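Local coordinates for protein putative alkaline phosphatase (Pseudomonas fluorescens, PDB 4F1V) that binds phosphate with high affinity in the periplasm and probably serves as the solute-binding component of the PstSACB phosphate importer, at residues A[84-89]-A[347-352]. Sequence-based numbering, arbitrary orientation. Where two conformers were deposited one is given.
Sequences KLIQVP and ASFLTA
With chi1 at -65°, Ile-86 sets its CG2 methyl trans to the backbone N, while the CG1–CD1 branch runs on nearly fully extended; Phe-349, its CG trans to its own carbonyl carbon (chi1 -58°), brings the phenyl ring up to meet both branches. The CG2 methyl sits almost squarely over the ring, 3.8 Å from the centroid of Phe-349 and only 8° off the ring normal, a well-formed CH-pi contact. The longer branch passes beyond the CD2–CE2 side of the ring, where CD1 of Ile-86 comes within 3.6 Å of CD2 of Phe-349. The opposite face is backed by CB of Ser-348, 3.9 Å above the plane of the Phe-349 ring, so the ring is sandwiched between its sequence neighbour and the strand. The strand order 2-1-3-5-4 is that of the type II periplasmic-binding-protein fold, the "Venus flytrap"; in this mixed sheet strand 85-94 is outermost, and the end of helix 339-349 sets Phe-349 against it. Val-88 CG1 approaches the ring obliquely, although two conformers of this valine make its exact closeness doubtful. Were Phe-349 replaced by an alanine, the Ile-86 methyl would probably lose its aromatic platform and a gap would be likely to open between strand and helix end. Trp-268 meets the Phe-349 ring at an incline, and Ile-358 also touches Ile-86.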
ATOM      1  N   LYS A  84     -17.939   8.872 -12.363  1.00  4.28           N
ATOM      2  CA  LYS A  84     -17.538   8.158 -11.148  1.00  3.99           C
ATOM      3  C   LYS A  84     -16.022   7.903 -11.106  1.00  3.48           C
ATOM      4  O   LYS A  84     -15.436   7.514 -12.114  1.00  4.92           O
ATOM      5  CB  LYS A  84     -18.274   6.787 -11.113  1.00  4.82           C
ATOM      6  CG  LYS A  84     -19.725   6.914 -10.712  1.00  5.67           C
ATOM      7  CD  LYS A  84     -20.513   5.599 -10.816  1.00  7.45           C
ATOM      8  CE  LYS A  84     -20.068   4.530  -9.878  1.00  6.83           C
ATOM      9  NZ  LYS A  84     -19.982   4.911  -8.468  1.00  7.22           N
ATOM     10  N   LEU A  85     -15.419   8.019  -9.934  0.70  3.66           N
ATOM     11  CA  LEU A  85     -14.070   7.477  -9.808  0.70  3.16           C
ATOM     12  C   LEU A  85     -14.173   5.952  -9.587  0.70  3.84           C
ATOM     13  O   LEU A  85     -15.216   5.411  -9.157  0.70  3.19           O
ATOM     14  CB  LEU A  85     -13.246   8.159  -8.695  0.70  3.36           C
ATOM     15  CG  LEU A  85     -13.666   7.999  -7.215  0.70  3.80           C
ATOM     16  CD1 LEU A  85     -13.350   6.635  -6.593  0.70  4.33           C
ATOM     17  CD2 LEU A  85     -13.040   9.073  -6.346  0.70  5.19           C
ATOM     18  N   ILE A  86     -13.048   5.320  -9.848  1.00  3.15           N
ATOM     19  CA  ILE A  86     -12.779   3.896  -9.726  1.00  3.35           C
ATOM     20  C   ILE A  86     -11.607   3.731  -8.737  1.00  3.27           C
ATOM     21  O   ILE A  86     -10.570   4.363  -8.893  1.00  3.84           O
ATOM     22  CB  ILE A  86     -12.413   3.303 -11.092  1.00  3.61           C
ATOM     23  CG1 ILE A  86     -13.612   3.386 -12.052  1.00  4.41           C
ATOM     24  CG2 ILE A  86     -11.880   1.864 -10.932  1.00  4.18           C
ATOM     25  CD1 ILE A  86     -13.284   3.050 -13.513  1.00  4.94           C
ATOM     26  N   GLN A  87     -11.795   2.847  -7.751  1.00  3.27           N
ATOM     27  CA  GLN A  87     -10.735   2.483  -6.783  1.00  3.20           C
ATOM     28  C   GLN A  87     -10.646   0.942  -6.815  1.00  3.29           C
ATOM     29  O   GLN A  87     -11.640   0.267  -6.541  1.00  4.34           O
ATOM     30  CB  GLN A  87     -11.109   2.956  -5.407  1.00  3.25           C
ATOM     31  CG  GLN A  87      -9.979   2.693  -4.374  1.00  3.69           C
ATOM     32  CD  GLN A  87     -10.324   3.132  -2.945  1.00  3.39           C
ATOM     33  OE1 GLN A  87      -9.519   3.757  -2.240  1.00  3.99           O
ATOM     34  NE2 GLN A  87     -11.527   2.774  -2.498  1.00  4.18           N
ATOM     35  N   VAL A  88      -9.458   0.406  -7.154  1.00  3.08           N
ATOM     36  CA  VAL A  88      -9.337  -1.058  -7.288  0.60  3.70           C
ATOM     37  C   VAL A  88      -7.982  -1.489  -6.756  1.00  3.21           C
ATOM     38  O   VAL A  88      -6.984  -0.800  -6.920  1.00  4.37           O
ATOM     39  CB  VAL A  88      -9.458  -1.566  -8.730  0.60  4.20           C
ATOM     40  CG1 VAL A  88     -10.902  -1.582  -9.198  0.60  4.67           C
ATOM     41  CG2 VAL A  88      -8.595  -0.747  -9.724  0.60  5.10           C
ATOM     42  N   PRO A  89      -7.910  -2.689  -6.134  1.00  3.14           N
ATOM     43  CA  PRO A  89      -6.566  -3.240  -5.772  0.50  3.56           C
ATOM     44  C   PRO A  89      -5.721  -3.410  -7.002  1.00  3.38           C
ATOM     45  O   PRO A  89      -6.215  -3.849  -8.050  1.00  3.96           O
ATOM     46  CB  PRO A  89      -6.925  -4.602  -5.163  0.50  4.27           C
ATOM     47  CG  PRO A  89      -8.257  -4.310  -4.556  0.50  3.12           C
ATOM     48  CD  PRO A  89      -8.977  -3.554  -5.677  0.50  4.37           C
ATOM     49  N   ALA A 347     -14.760  -7.413 -15.477  1.00  4.46           N
ATOM     50  CA  ALA A 347     -16.208  -7.465 -15.728  1.00  5.19           C
ATOM     51  C   ALA A 347     -16.882  -6.143 -15.385  1.00  4.51           C
ATOM     52  O   ALA A 347     -17.862  -5.741 -16.054  1.00  5.29           O
ATOM     53  CB  ALA A 347     -16.858  -8.594 -14.940  1.00  5.46           C
ATOM     54  N   SER A 348     -16.408  -5.466 -14.372  1.00  4.55           N
ATOM     55  CA  SER A 348     -16.975  -4.156 -14.008  1.00  4.30           C
ATOM     56  C   SER A 348     -16.403  -2.996 -14.833  1.00  4.41           C
ATOM     57  O   SER A 348     -17.149  -2.129 -15.307  1.00  5.03           O
ATOM     58  CB  SER A 348     -16.791  -3.850 -12.504  1.00  4.91           C
ATOM     59  OG  SER A 348     -17.616  -4.655 -11.692  1.00  6.30           O
ATOM     60  N   PHE A 349     -15.074  -2.936 -14.953  1.00  4.22           N
ATOM     61  CA  PHE A 349     -14.408  -1.732 -15.415  1.00  4.47           C
ATOM     62  C   PHE A 349     -13.985  -1.772 -16.875  1.00  4.14           C
ATOM     63  O   PHE A 349     -13.677  -0.702 -17.434  1.00  4.99           O
ATOM     64  CB  PHE A 349     -13.242  -1.346 -14.467  1.00  4.53           C
ATOM     65  CG  PHE A 349     -13.745  -1.145 -13.074  1.00  4.84           C
ATOM     66  CD1 PHE A 349     -13.319  -1.930 -12.003  1.00  5.63           C
ATOM     67  CD2 PHE A 349     -14.710  -0.151 -12.771  1.00  5.14           C
ATOM     68  CE1 PHE A 349     -13.823  -1.808 -10.758  1.00  6.45           C
ATOM     69  CE2 PHE A 349     -15.215  -0.020 -11.498  1.00  5.77           C
ATOM     70  CZ  PHE A 349     -14.743  -0.831 -10.461  1.00  6.20           C
ATOM     71  N   LEU A 350     -13.981  -2.929 -17.507  1.00  4.79           N
ATOM     72  CA  LEU A 350     -13.679  -3.028 -18.934  1.00  5.80           C
ATOM     73  C   LEU A 350     -14.890  -3.409 -19.789  1.00  5.52           C
ATOM     74  O   LEU A 350     -15.170  -2.780 -20.807  1.00  6.67           O
ATOM     75  CB  LEU A 350     -12.540  -3.980 -19.255  1.00  6.02           C
ATOM     76  CG  LEU A 350     -11.159  -3.440 -18.944  1.00  6.49           C
ATOM     77  CD1 LEU A 350     -10.119  -4.563 -19.049  1.00  8.50           C
ATOM     78  CD2 LEU A 350     -10.813  -2.312 -19.893  1.00  7.66           C
ATOM     79  N   THR A 351     -15.595  -4.479 -19.412  1.00  5.78           N
ATOM     80  CA  THR A 351     -16.668  -5.011 -20.258  1.00  6.61           C
ATOM     81  C   THR A 351     -17.700  -3.912 -20.562  1.00  5.61           C
ATOM     82  O   THR A 351     -18.286  -3.332 -19.680  1.00  6.23           O
ATOM     83  CB  THR A 351     -17.282  -6.241 -19.599  1.00  7.07           C
ATOM     84  OG1 THR A 351     -16.204  -7.193 -19.401  1.00  8.07           O
ATOM     85  CG2 THR A 351     -18.371  -6.836 -20.420  1.00  8.54           C
ATOM     86  N   ALA A 352     -17.892  -3.652 -21.888  1.00  6.85           N
ATOM     87  CA  ALA A 352     -18.540  -2.424 -22.294  1.00  7.09           C
ATOM     88  C   ALA A 352     -19.941  -2.207 -21.719  1.00  7.01           C
ATOM     89  O   ALA A 352     -20.290  -1.086 -21.343  1.00  8.65           O
ATOM     90  CB  ALA A 352     -18.540  -2.265 -23.805  1.00 10.56           C
TER